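Local coordinates for Sts-2 protein (Mus musculus, PDB 3D4I) that acts as an acid-dependent phosphatase through this 2H-phosphatase domain and probably interferes with CBL-mediated down-regulation of receptor tyrosine kinases, at residues I15-R20 and L98-T103; T90-S95 and I196-S201; A94-R99 and G124-M129; K118-P123 and N152-Y157. All coordinates share one frame; numbering follows the deposited sequence.

Contact 1 of 4, residues I15-R20 and L98-T103; sequences IRHGER and LRCVQT. Unlike the reference sequence in segment 15-20: I15 (reference Val).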
# COMPACT_ATOMS: atom_id res chain seq x y z
N ILE A 15 -17.80 2.10 -3.96
CA ILE A 15 -16.37 2.06 -3.68
C ILE A 15 -15.58 2.41 -4.95
O ILE A 15 -15.76 1.75 -5.99
CB ILE A 15 -15.95 0.64 -3.18
CG1 ILE A 15 -16.75 0.25 -1.92
CG2 ILE A 15 -14.43 0.59 -2.81
CD1 ILE A 15 -16.58 -1.18 -1.48
N ARG A 16 -14.68 3.38 -4.83
CA ARG A 16 -13.80 3.73 -5.94
C ARG A 16 -12.65 2.72 -6.05
O ARG A 16 -12.12 2.21 -5.05
CB ARG A 16 -13.25 5.16 -5.81
CG ARG A 16 -12.61 5.68 -7.12
CD ARG A 16 -11.38 6.53 -6.74
NE ARG A 16 -10.72 7.23 -7.84
CZ ARG A 16 -9.48 6.99 -8.25
NH1 ARG A 16 -8.72 6.03 -7.67
NH2 ARG A 16 -9.00 7.74 -9.25
N HIS A 17 -12.27 2.41 -7.28
CA HIS A 17 -11.18 1.49 -7.53
C HIS A 17 -9.88 2.01 -6.87
O HIS A 17 -9.74 3.20 -6.59
CB HIS A 17 -10.98 1.31 -9.05
CG HIS A 17 -10.71 2.59 -9.79
ND1 HIS A 17 -9.49 3.24 -9.74
CD2 HIS A 17 -11.50 3.34 -10.60
CE1 HIS A 17 -9.55 4.33 -10.49
NE2 HIS A 17 -10.76 4.41 -11.02
N GLY A 18 -8.93 1.11 -6.67
CA GLY A 18 -7.60 1.47 -6.19
C GLY A 18 -6.75 2.22 -7.19
O GLY A 18 -7.15 2.47 -8.34
N GLU A 19 -5.55 2.59 -6.74
CA GLU A 19 -4.64 3.38 -7.56
C GLU A 19 -4.39 2.65 -8.90
O GLU A 19 -4.11 1.46 -8.92
CB GLU A 19 -3.33 3.59 -6.82
CG GLU A 19 -2.34 4.49 -7.59
CD GLU A 19 -1.00 4.54 -6.89
OE1 GLU A 19 -0.26 3.56 -7.01
OE2 GLU A 19 -0.67 5.59 -6.29
N ARG A 20 -4.52 3.39 -10.00
CA ARG A 20 -4.25 2.85 -11.33
C ARG A 20 -2.81 3.18 -11.78
O ARG A 20 -2.26 4.24 -11.43
CB ARG A 20 -5.31 3.33 -12.34
CG ARG A 20 -5.60 4.80 -12.33
CD ARG A 20 -6.86 5.17 -13.11
NE ARG A 20 -6.65 5.10 -14.54
CZ ARG A 20 -7.53 5.54 -15.45
NH1 ARG A 20 -8.67 6.13 -15.05
NH2 ARG A 20 -7.24 5.43 -16.74
N LEU A 98 -10.86 -2.86 -16.03
CA LEU A 98 -10.00 -3.80 -15.33
C LEU A 98 -9.75 -3.38 -13.89
O LEU A 98 -9.85 -4.19 -12.99
CB LEU A 98 -8.64 -3.93 -16.06
CG LEU A 98 -7.60 -4.88 -15.47
CD1 LEU A 98 -8.15 -6.30 -15.34
CD2 LEU A 98 -6.32 -4.86 -16.35
N ARG A 99 -9.41 -2.11 -13.70
CA ARG A 99 -9.11 -1.56 -12.38
C ARG A 99 -10.24 -1.79 -11.38
O ARG A 99 -9.98 -2.05 -10.20
CB ARG A 99 -8.72 -0.07 -12.48
CG ARG A 99 -9.83 0.85 -13.04
CD ARG A 99 -9.20 2.15 -13.45
NE ARG A 99 -10.12 3.14 -14.00
CZ ARG A 99 -10.45 3.29 -15.28
NH1 ARG A 99 -10.02 2.44 -16.22
NH2 ARG A 99 -11.25 4.29 -15.61
N CYS A 100 -11.49 -1.74 -11.86
CA CYS A 100 -12.66 -1.97 -11.03
C CYS A 100 -12.89 -3.44 -10.75
O CYS A 100 -13.09 -3.81 -9.60
CB CYS A 100 -13.93 -1.35 -11.65
SG CYS A 100 -13.81 0.41 -11.89
N VAL A 101 -12.85 -4.28 -11.77
CA VAL A 101 -12.94 -5.74 -11.53
C VAL A 101 -11.80 -6.25 -10.60
O VAL A 101 -12.04 -7.11 -9.73
CB VAL A 101 -13.05 -6.59 -12.86
CG1 VAL A 101 -13.19 -8.06 -12.54
CG2 VAL A 101 -14.25 -6.17 -13.70
N GLN A 102 -10.59 -5.71 -10.75
CA GLN A 102 -9.48 -6.10 -9.86
C GLN A 102 -9.72 -5.69 -8.40
O GLN A 102 -9.49 -6.47 -7.45
CB GLN A 102 -8.14 -5.55 -10.35
CG GLN A 102 -7.60 -6.27 -11.61
CD GLN A 102 -6.34 -5.62 -12.14
OE1 GLN A 102 -6.21 -4.38 -12.18
NE2 GLN A 102 -5.40 -6.46 -12.59
N THR A 103 -10.16 -4.47 -8.23
CA THR A 103 -10.49 -3.94 -6.89
C THR A 103 -11.55 -4.87 -6.26
O THR A 103 -11.40 -5.27 -5.10
CB THR A 103 -10.98 -2.47 -6.95
OG1 THR A 103 -10.00 -1.63 -7.54
CG2 THR A 103 -11.28 -1.92 -5.52

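Contact 2 of 4, residues T90-S95 and I196-S201; sequences TAVFAS and ITLIVS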
# COMPACT_ATOMS: atom_id res chain seq x y z
N THR A 90 -23.42 -9.37 0.54
CA THR A 90 -24.26 -10.34 -0.17
C THR A 90 -24.16 -10.31 -1.68
O THR A 90 -24.65 -11.20 -2.37
CB THR A 90 -25.75 -10.16 0.22
OG1 THR A 90 -26.17 -8.83 -0.11
CG2 THR A 90 -25.92 -10.36 1.70
N ALA A 91 -23.58 -9.24 -2.23
CA ALA A 91 -23.50 -9.11 -3.67
C ALA A 91 -22.45 -8.07 -4.03
O ALA A 91 -22.17 -7.17 -3.25
CB ALA A 91 -24.84 -8.75 -4.27
N VAL A 92 -21.87 -8.24 -5.21
CA VAL A 92 -20.94 -7.26 -5.75
C VAL A 92 -21.07 -7.09 -7.24
O VAL A 92 -21.11 -8.07 -8.02
CB VAL A 92 -19.45 -7.34 -5.20
CG1 VAL A 92 -19.23 -8.36 -4.10
CG2 VAL A 92 -18.37 -7.36 -6.28
N PHE A 93 -21.21 -5.83 -7.60
CA PHE A 93 -21.27 -5.39 -8.96
C PHE A 93 -20.01 -4.58 -9.22
O PHE A 93 -19.53 -3.87 -8.32
CB PHE A 93 -22.52 -4.54 -9.17
CG PHE A 93 -23.81 -5.28 -8.94
CD1 PHE A 93 -24.27 -5.49 -7.64
CD2 PHE A 93 -24.55 -5.79 -10.01
CE1 PHE A 93 -25.46 -6.21 -7.40
CE2 PHE A 93 -25.75 -6.49 -9.78
CZ PHE A 93 -26.20 -6.69 -8.48
N ALA A 94 -19.46 -4.70 -10.43
CA ALA A 94 -18.29 -3.91 -10.79
C ALA A 94 -18.44 -3.35 -12.19
O ALA A 94 -18.99 -4.00 -13.08
CB ALA A 94 -17.01 -4.78 -10.73
N SER A 95 -17.92 -2.15 -12.39
CA SER A 95 -17.65 -1.62 -13.71
C SER A 95 -16.75 -2.57 -14.52
O SER A 95 -15.86 -3.21 -13.96
CB SER A 95 -16.98 -0.25 -13.55
OG SER A 95 -16.27 0.11 -14.72
N ILE A 196 -25.21 -6.01 2.62
CA ILE A 196 -24.61 -4.96 1.81
C ILE A 196 -24.24 -5.44 0.42
O ILE A 196 -23.60 -6.47 0.25
CB ILE A 196 -23.35 -4.37 2.51
CG1 ILE A 196 -23.70 -3.86 3.92
CG2 ILE A 196 -22.69 -3.26 1.63
CD1 ILE A 196 -22.48 -3.32 4.70
N THR A 197 -24.64 -4.66 -0.58
CA THR A 197 -24.19 -4.85 -1.95
C THR A 197 -23.05 -3.88 -2.25
O THR A 197 -23.17 -2.67 -2.04
CB THR A 197 -25.34 -4.58 -2.95
OG1 THR A 197 -26.38 -5.55 -2.73
CG2 THR A 197 -24.85 -4.68 -4.41
N LEU A 198 -21.94 -4.41 -2.78
CA LEU A 198 -20.82 -3.53 -3.19
C LEU A 198 -20.98 -3.09 -4.63
O LEU A 198 -21.33 -3.89 -5.49
CB LEU A 198 -19.48 -4.24 -2.97
CG LEU A 198 -19.20 -4.95 -1.62
CD1 LEU A 198 -17.77 -5.49 -1.60
CD2 LEU A 198 -19.40 -4.04 -0.43
N ILE A 199 -20.74 -1.80 -4.89
CA ILE A 199 -20.76 -1.23 -6.21
C ILE A 199 -19.34 -0.70 -6.43
O ILE A 199 -18.99 0.36 -5.93
CB ILE A 199 -21.79 -0.05 -6.34
CG1 ILE A 199 -23.24 -0.48 -5.96
CG2 ILE A 199 -21.74 0.60 -7.73
CD1 ILE A 199 -23.82 -1.61 -6.77
N VAL A 200 -18.52 -1.47 -7.14
CA VAL A 200 -17.10 -1.13 -7.27
C VAL A 200 -16.90 -0.46 -8.61
O VAL A 200 -17.05 -1.09 -9.67
CB VAL A 200 -16.20 -2.38 -7.20
CG1 VAL A 200 -14.70 -1.96 -7.27
CG2 VAL A 200 -16.49 -3.18 -5.90
N SER A 201 -16.59 0.83 -8.57
CA SER A 201 -16.73 1.66 -9.76
C SER A 201 -15.74 2.82 -9.70
O SER A 201 -14.64 2.68 -9.14
CB SER A 201 -18.20 2.13 -9.88
OG SER A 201 -18.44 2.85 -11.08

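Contact 3 of 4, residues A94-R99 and G124-M129; sequences ASPALR and GIFEWM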
# COMPACT_ATOMS: atom_id res chain seq x y z
N ALA A 94 -19.46 -4.70 -10.43
CA ALA A 94 -18.29 -3.91 -10.79
C ALA A 94 -18.44 -3.35 -12.19
O ALA A 94 -18.99 -4.00 -13.08
CB ALA A 94 -17.01 -4.78 -10.73
N SER A 95 -17.92 -2.15 -12.39
CA SER A 95 -17.65 -1.62 -13.71
C SER A 95 -16.75 -2.57 -14.52
O SER A 95 -15.86 -3.21 -13.96
CB SER A 95 -16.98 -0.25 -13.55
OG SER A 95 -16.27 0.11 -14.72
N PRO A 96 -16.99 -2.67 -15.84
CA PRO A 96 -16.17 -3.57 -16.69
C PRO A 96 -14.66 -3.19 -16.81
O PRO A 96 -13.86 -4.01 -17.31
CB PRO A 96 -16.88 -3.50 -18.05
CG PRO A 96 -17.55 -2.13 -18.07
CD PRO A 96 -18.04 -1.99 -16.62
N ALA A 97 -14.29 -1.98 -16.39
CA ALA A 97 -12.89 -1.56 -16.36
C ALA A 97 -12.04 -2.52 -15.53
O ALA A 97 -12.46 -2.95 -14.44
CB ALA A 97 -12.75 -0.13 -15.86
N LEU A 98 -10.86 -2.86 -16.03
CA LEU A 98 -10.00 -3.80 -15.33
C LEU A 98 -9.75 -3.38 -13.89
O LEU A 98 -9.85 -4.19 -12.99
CB LEU A 98 -8.64 -3.93 -16.06
CG LEU A 98 -7.60 -4.88 -15.47
CD1 LEU A 98 -8.15 -6.30 -15.34
CD2 LEU A 98 -6.32 -4.86 -16.35
N ARG A 99 -9.41 -2.11 -13.70
CA ARG A 99 -9.11 -1.56 -12.38
C ARG A 99 -10.24 -1.79 -11.38
O ARG A 99 -9.98 -2.05 -10.20
CB ARG A 99 -8.72 -0.07 -12.48
CG ARG A 99 -9.83 0.85 -13.04
CD ARG A 99 -9.20 2.15 -13.45
NE ARG A 99 -10.12 3.14 -14.00
CZ ARG A 99 -10.45 3.29 -15.28
NH1 ARG A 99 -10.02 2.44 -16.22
NH2 ARG A 99 -11.25 4.29 -15.61
N GLY A 124 -23.38 -0.55 -17.01
CA GLY A 124 -24.19 0.61 -16.64
C GLY A 124 -23.58 1.46 -15.52
O GLY A 124 -24.01 2.60 -15.31
N ILE A 125 -22.57 0.93 -14.84
CA ILE A 125 -21.83 1.73 -13.84
C ILE A 125 -20.39 2.02 -14.27
O ILE A 125 -19.55 2.38 -13.45
CB ILE A 125 -21.87 1.10 -12.38
CG1 ILE A 125 -21.14 -0.26 -12.33
CG2 ILE A 125 -23.34 1.04 -11.89
CD1 ILE A 125 -21.16 -1.00 -10.93
N PHE A 126 -20.11 1.87 -15.58
CA PHE A 126 -18.85 2.32 -16.14
C PHE A 126 -18.72 3.84 -16.04
O PHE A 126 -19.71 4.54 -15.78
CB PHE A 126 -18.72 1.86 -17.60
CG PHE A 126 -17.39 2.18 -18.23
CD1 PHE A 126 -16.22 1.57 -17.77
CD2 PHE A 126 -17.31 3.05 -19.30
CE1 PHE A 126 -14.99 1.86 -18.35
CE2 PHE A 126 -16.09 3.34 -19.90
CZ PHE A 126 -14.93 2.73 -19.42
N GLU A 127 -17.50 4.35 -16.21
CA GLU A 127 -17.24 5.78 -16.22
C GLU A 127 -18.07 6.50 -17.29
O GLU A 127 -18.44 5.90 -18.31
CB GLU A 127 -15.73 6.00 -16.46
CG GLU A 127 -15.23 7.44 -16.45
CD GLU A 127 -15.40 8.09 -15.10
OE1 GLU A 127 -16.49 8.62 -14.84
OE2 GLU A 127 -14.44 8.07 -14.29
N TRP A 128 -18.38 7.78 -17.07
CA TRP A 128 -18.96 8.63 -18.11
C TRP A 128 -18.06 8.60 -19.34
O TRP A 128 -16.87 8.86 -19.22
CB TRP A 128 -19.10 10.07 -17.58
CG TRP A 128 -19.76 11.09 -18.53
CD1 TRP A 128 -20.54 10.83 -19.62
CD2 TRP A 128 -19.75 12.51 -18.37
NE1 TRP A 128 -20.98 12.01 -20.18
CE2 TRP A 128 -20.52 13.06 -19.42
CE3 TRP A 128 -19.15 13.38 -17.45
CZ2 TRP A 128 -20.68 14.44 -19.59
CZ3 TRP A 128 -19.33 14.77 -17.62
CH2 TRP A 128 -20.08 15.27 -18.67
N MET A 129 -18.64 8.31 -20.52
CA MET A 129 -17.84 8.09 -21.76
C MET A 129 -17.07 9.32 -22.20
O MET A 129 -16.06 9.21 -22.88
CB MET A 129 -18.74 7.60 -22.91
CG MET A 129 -19.38 6.23 -22.65
SD MET A 129 -18.16 4.90 -22.68
CE MET A 129 -17.77 4.92 -24.45
O HOH W 1 -12.18 6.29 -13.64

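Contact 4 of 4, residues K118-P123 and N152-Y157; sequences KIRVEP and NVDLDY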
# COMPACT_ATOMS: atom_id res chain seq x y z
N LYS A 118 -20.09 -14.24 -6.92
CA LYS A 118 -19.60 -13.91 -8.24
C LYS A 118 -19.70 -12.42 -8.49
O LYS A 118 -20.70 -11.78 -8.12
CB LYS A 118 -20.38 -14.64 -9.35
CG LYS A 118 -20.54 -16.13 -9.15
CD LYS A 118 -21.01 -16.80 -10.44
CE LYS A 118 -21.57 -18.17 -10.14
NZ LYS A 118 -20.57 -19.05 -9.48
N ILE A 119 -18.69 -11.88 -9.16
CA ILE A 119 -18.68 -10.47 -9.52
C ILE A 119 -19.61 -10.27 -10.69
O ILE A 119 -19.45 -10.90 -11.74
CB ILE A 119 -17.26 -9.98 -9.89
CG1 ILE A 119 -16.32 -10.09 -8.68
CG2 ILE A 119 -17.31 -8.54 -10.46
CD1 ILE A 119 -14.82 -10.10 -9.05
N ARG A 120 -20.60 -9.39 -10.50
CA ARG A 120 -21.53 -9.06 -11.56
C ARG A 120 -21.03 -7.85 -12.32
O ARG A 120 -21.03 -6.74 -11.79
CB ARG A 120 -22.91 -8.79 -10.98
CG ARG A 120 -23.59 -10.09 -10.60
CD ARG A 120 -24.49 -9.93 -9.40
NE ARG A 120 -25.29 -11.13 -9.21
CZ ARG A 120 -26.22 -11.27 -8.28
NH1 ARG A 120 -26.47 -10.28 -7.43
NH2 ARG A 120 -26.91 -12.40 -8.20
N VAL A 121 -20.59 -8.07 -13.56
CA VAL A 121 -20.04 -6.97 -14.34
C VAL A 121 -21.18 -6.18 -14.96
O VAL A 121 -22.00 -6.71 -15.73
CB VAL A 121 -19.00 -7.43 -15.39
CG1 VAL A 121 -18.47 -6.23 -16.20
CG2 VAL A 121 -17.85 -8.15 -14.72
N GLU A 122 -21.24 -4.91 -14.58
CA GLU A 122 -22.31 -4.01 -14.99
C GLU A 122 -21.74 -2.81 -15.74
O GLU A 122 -21.30 -1.84 -15.12
CB GLU A 122 -23.14 -3.53 -13.78
CG GLU A 122 -24.31 -2.57 -14.13
CD GLU A 122 -25.22 -3.11 -15.24
OE1 GLU A 122 -25.88 -4.13 -14.99
OE2 GLU A 122 -25.27 -2.53 -16.36
N PRO A 123 -21.73 -2.86 -17.08
CA PRO A 123 -21.35 -1.65 -17.82
C PRO A 123 -22.18 -0.41 -17.54
O PRO A 123 -21.71 0.69 -17.81
CB PRO A 123 -21.51 -2.08 -19.29
CG PRO A 123 -21.25 -3.54 -19.24
CD PRO A 123 -21.95 -4.00 -17.98
N ASN A 152 -13.81 -14.51 -10.55
CA ASN A 152 -15.05 -15.27 -10.42
C ASN A 152 -16.25 -14.43 -10.86
O ASN A 152 -17.10 -14.09 -10.05
CB ASN A 152 -15.23 -15.80 -8.99
CG ASN A 152 -16.39 -16.78 -8.86
OD1 ASN A 152 -16.88 -17.31 -9.86
ND2 ASN A 152 -16.85 -17.01 -7.63
N VAL A 153 -16.28 -14.10 -12.15
CA VAL A 153 -17.33 -13.29 -12.75
C VAL A 153 -18.64 -14.08 -12.97
O VAL A 153 -18.62 -15.31 -13.08
CB VAL A 153 -16.83 -12.66 -14.08
CG1 VAL A 153 -17.99 -12.39 -15.03
CG2 VAL A 153 -16.02 -11.39 -13.82
N ASP A 154 -19.76 -13.37 -13.01
CA ASP A 154 -21.07 -14.00 -13.21
C ASP A 154 -21.43 -14.09 -14.70
O ASP A 154 -21.83 -13.10 -15.33
CB ASP A 154 -22.16 -13.26 -12.41
CG ASP A 154 -23.46 -14.05 -12.32
OD1 ASP A 154 -23.66 -14.99 -13.13
OD2 ASP A 154 -24.29 -13.73 -11.43
N LEU A 155 -21.32 -15.29 -15.26
CA LEU A 155 -21.62 -15.50 -16.67
C LEU A 155 -23.12 -15.46 -16.98
O LEU A 155 -23.52 -15.27 -18.13
CB LEU A 155 -20.99 -16.81 -17.17
CG LEU A 155 -19.49 -16.98 -16.92
CD1 LEU A 155 -19.00 -18.32 -17.43
CD2 LEU A 155 -18.66 -15.86 -17.55
N ASP A 156 -23.94 -15.62 -15.94
CA ASP A 156 -25.40 -15.57 -16.04
C ASP A 156 -25.97 -14.18 -15.90
O ASP A 156 -27.14 -13.95 -16.24
CB ASP A 156 -26.06 -16.45 -14.98
CG ASP A 156 -25.72 -17.91 -15.12
OD1 ASP A 156 -25.48 -18.36 -16.27
OD2 ASP A 156 -25.69 -18.60 -14.07
N TYR A 157 -25.16 -13.24 -15.39
CA TYR A 157 -25.66 -11.91 -15.11
C TYR A 157 -26.05 -11.22 -16.40
O TYR A 157 -25.33 -11.32 -17.40
CB TYR A 157 -24.64 -11.06 -14.33
CG TYR A 157 -25.14 -9.67 -14.01
CD1 TYR A 157 -26.28 -9.49 -13.23
CD2 TYR A 157 -24.48 -8.54 -14.49
CE1 TYR A 157 -26.77 -8.24 -12.95
CE2 TYR A 157 -24.95 -7.26 -14.19
CZ TYR A 157 -26.10 -7.13 -13.42
OH TYR A 157 -26.58 -5.88 -13.13
O HOH W 2 -21.07 -10.44 -15.16

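Contact 1 of 4, residues I15-R20 and L98-T103
H17 and R99 make the tight part of this contact. The R99 chain runs out from helix 98-111, extended from CG to NE, and lies over one face of the H17 imidazole. R99 CD sits 3.6 Å from the centre of the H17 ring, almost straight above it. The R99 guanidinium stands nearly perpendicular to that ring. H17 CG is placed between the backbone N and the carbonyl carbon (chi1 58°), which turns the ring toward the helix. H17 ND1 donates to G18 O at 2.8 Å, with the acceptor in the ring plane, which would limit its turning. Obliquely to the ring, C100 SG comes to 3.9 Å from H17 CD2.

Residues R16 to E19 spell the Arg-His-Gly-Glu signature of the histidine phosphatases, a family in which this histidine accepts the phosphoryl group. T103 ties the signature loop to the helix. Its OG1 receives the G18 N-H at 3.1 Å, a nearly straight bond (164°). T103 OG1 also donates to R99 O, 2.7 Å away, one turn back. An alanine in place of H17 would probably open a gap over R99 CD and leave G18 O without its imidazole donor.

The side nearer solvent is at R20, which is partly exposed. Its guanidinium lies on that of R99, centres 3.7 Å apart and planes 29° from parallel. These are like charges, and each has an acid elsewhere: D22 pairs with R20 and E132 with R99. R16 leaves the backbone away from the helix; its NE bonds S203 OG and its NH1 H17 O.

Contact 2 of 4, residues T90-S95 and I196-S201
A91 pairs with T197, and the register runs on through V92 with L198, F93 with I199 and A94 with V200. The two strands are parallel, their axes 12° apart.

Backbone hydrogen bonds come first, five in all. T90 N donates to I196 O at 2.9 Å and L198 N to A91 O at 2.8 Å. F93 N meets L198 O at 2.9 Å. V200 N then reaches F93 O, and S95 N closes the row on V200 O at 3.0 Å. CA-H groups of V92, A94, T197 and I199 add weaker contacts to the same carbonyls.

Apolar contacts divide between the two faces. On one, V92 and L198 lie side by side and point the same way, CB to CB 3.8 Å. A94 and V200 follow them, and helix 98-111 covers this face with T103, I107 and L108. On the other face the F93 ring carries the packing. F93 CG is anti to its carbonyl carbon (chi1 -62°), which leans the ring back so that its edge meets T197. T197 CG2 touches that edge, 3.4 Å from F93 CD1. I199 CD1 approaches the ring obliquely, 4.0 Å from the same F93 CD1.

Polar side chains look elsewhere: T90 OG1 to D193, S95 OG to H202 and S201 OG to I125 O.

Strand 196-201 has strand 11-16 on its far edge, and strand 89-94 has strand 119-121. The pair is the middle of the parallel part of the sheet in the alpha/beta fold of histidine phosphatases.

Contact 3 of 4, residues A94-R99 and G124-M129
S95, P96 and A97 form the turn that takes strand 89-94 into helix 98-111, and they meet I125 and F126 in the loop beyond strand 119-121. A97 is the N-cap of the helix. S95 OG, which also bonds H202, accepts a weak bond from A97 N, as in an ST turn.

F126 presents the edge of its ring to the turn. S95 OG is 3.4 Å from F126 CD1, near the ring plane. A97 CB lies at the same edge, 3.9 Å from F126 CE1. P96 CG reaches F126 CD1 obliquely, while E127 CB covers one ring face. I125 packs against the backbone instead. Its CG1 lies between the backbone N and carbonyl carbon (chi1 65°), which brings CD1 to 3.7 Å from S95 N.

A water links the two polar ends, R99 and E127. It accepts from R99 NH2 at 3.0 Å and donates to E127 OE2 at 2.9 Å.

R178 of helix 172-187 bonds the carbonyls of G124, F126 and E127. Strand 119-121 packs alongside, I119 against A94 at the end of strand 89-94 and V121 against P96 in the turn.

Contact 4 of 4, residues K118-P123 and N152-Y157
Y157 lays one face of its ring over R120. R120 CB lies 3.9 Å from the ring centre, 13° off the normal, and CG follows beside it. At the ring edge V121 O sits in plane, 3.3 Å from Y157 CD2. Y157 CG is anti to the backbone N (chi1 -179°), which carries the hydroxyl to E122, just after the strand. There Y157 OH donates to E122 OE1 at 2.6 Å, on the anti lone pair. The carboxylate stands at 82° to the ring. The R120 guanidinium has D154 at its edge, nearly coplanar; NE to OD2 is 3.6 Å, a long salt bridge.

The backbones join at a single bridge, I119 with V153. I119 N donates to N152 O at 2.9 Å, and D154 N to I119 O at 2.8 Å. Beyond it the chains part, and a water accepts from V121 N and donates to D154 O. D154 OD1 accepts from D156 N in an Asx turn just before Y157. On the apolar side, V121 CG2 meets V153 CG2 at 3.8 Å, and L143 of helix 143-148 packs on both. K118 lies across N152 on the exposed side.

A phenylalanine in place of Y157 would probably leave E122 OE1 without its hydroxyl donor and the loop less firmly held at that end.

E122 is buried, and its oxygens also accept from the backbone N of G124, A160 and L161. Such a set of donors would stabilise a carboxylate and is likely to keep E122 ionised, tying the loop to the residue that follows strand 119-121.

Contact 2 is the central strand pair, and the others gather round it. Contact 1 adjoins it through strand 11-16, where I15 O lies 2.9 Å from S201 N. Contact 4 adjoins its other side, with A94 O 2.9 Å from E122 N. Contact 3 shares A94 and S95 with contact 2 and L98 and R99 with contact 1, and S201 OG lies 2.7 Å from I125 O. The centres of contacts 1 and 3 are about 10 Å apart. Contact 1 contains the signature loop, where the family has its active site, and contact 3 reaches it through R99. Contact 4 is farther off, its centre about 15 Å from that of contact 1.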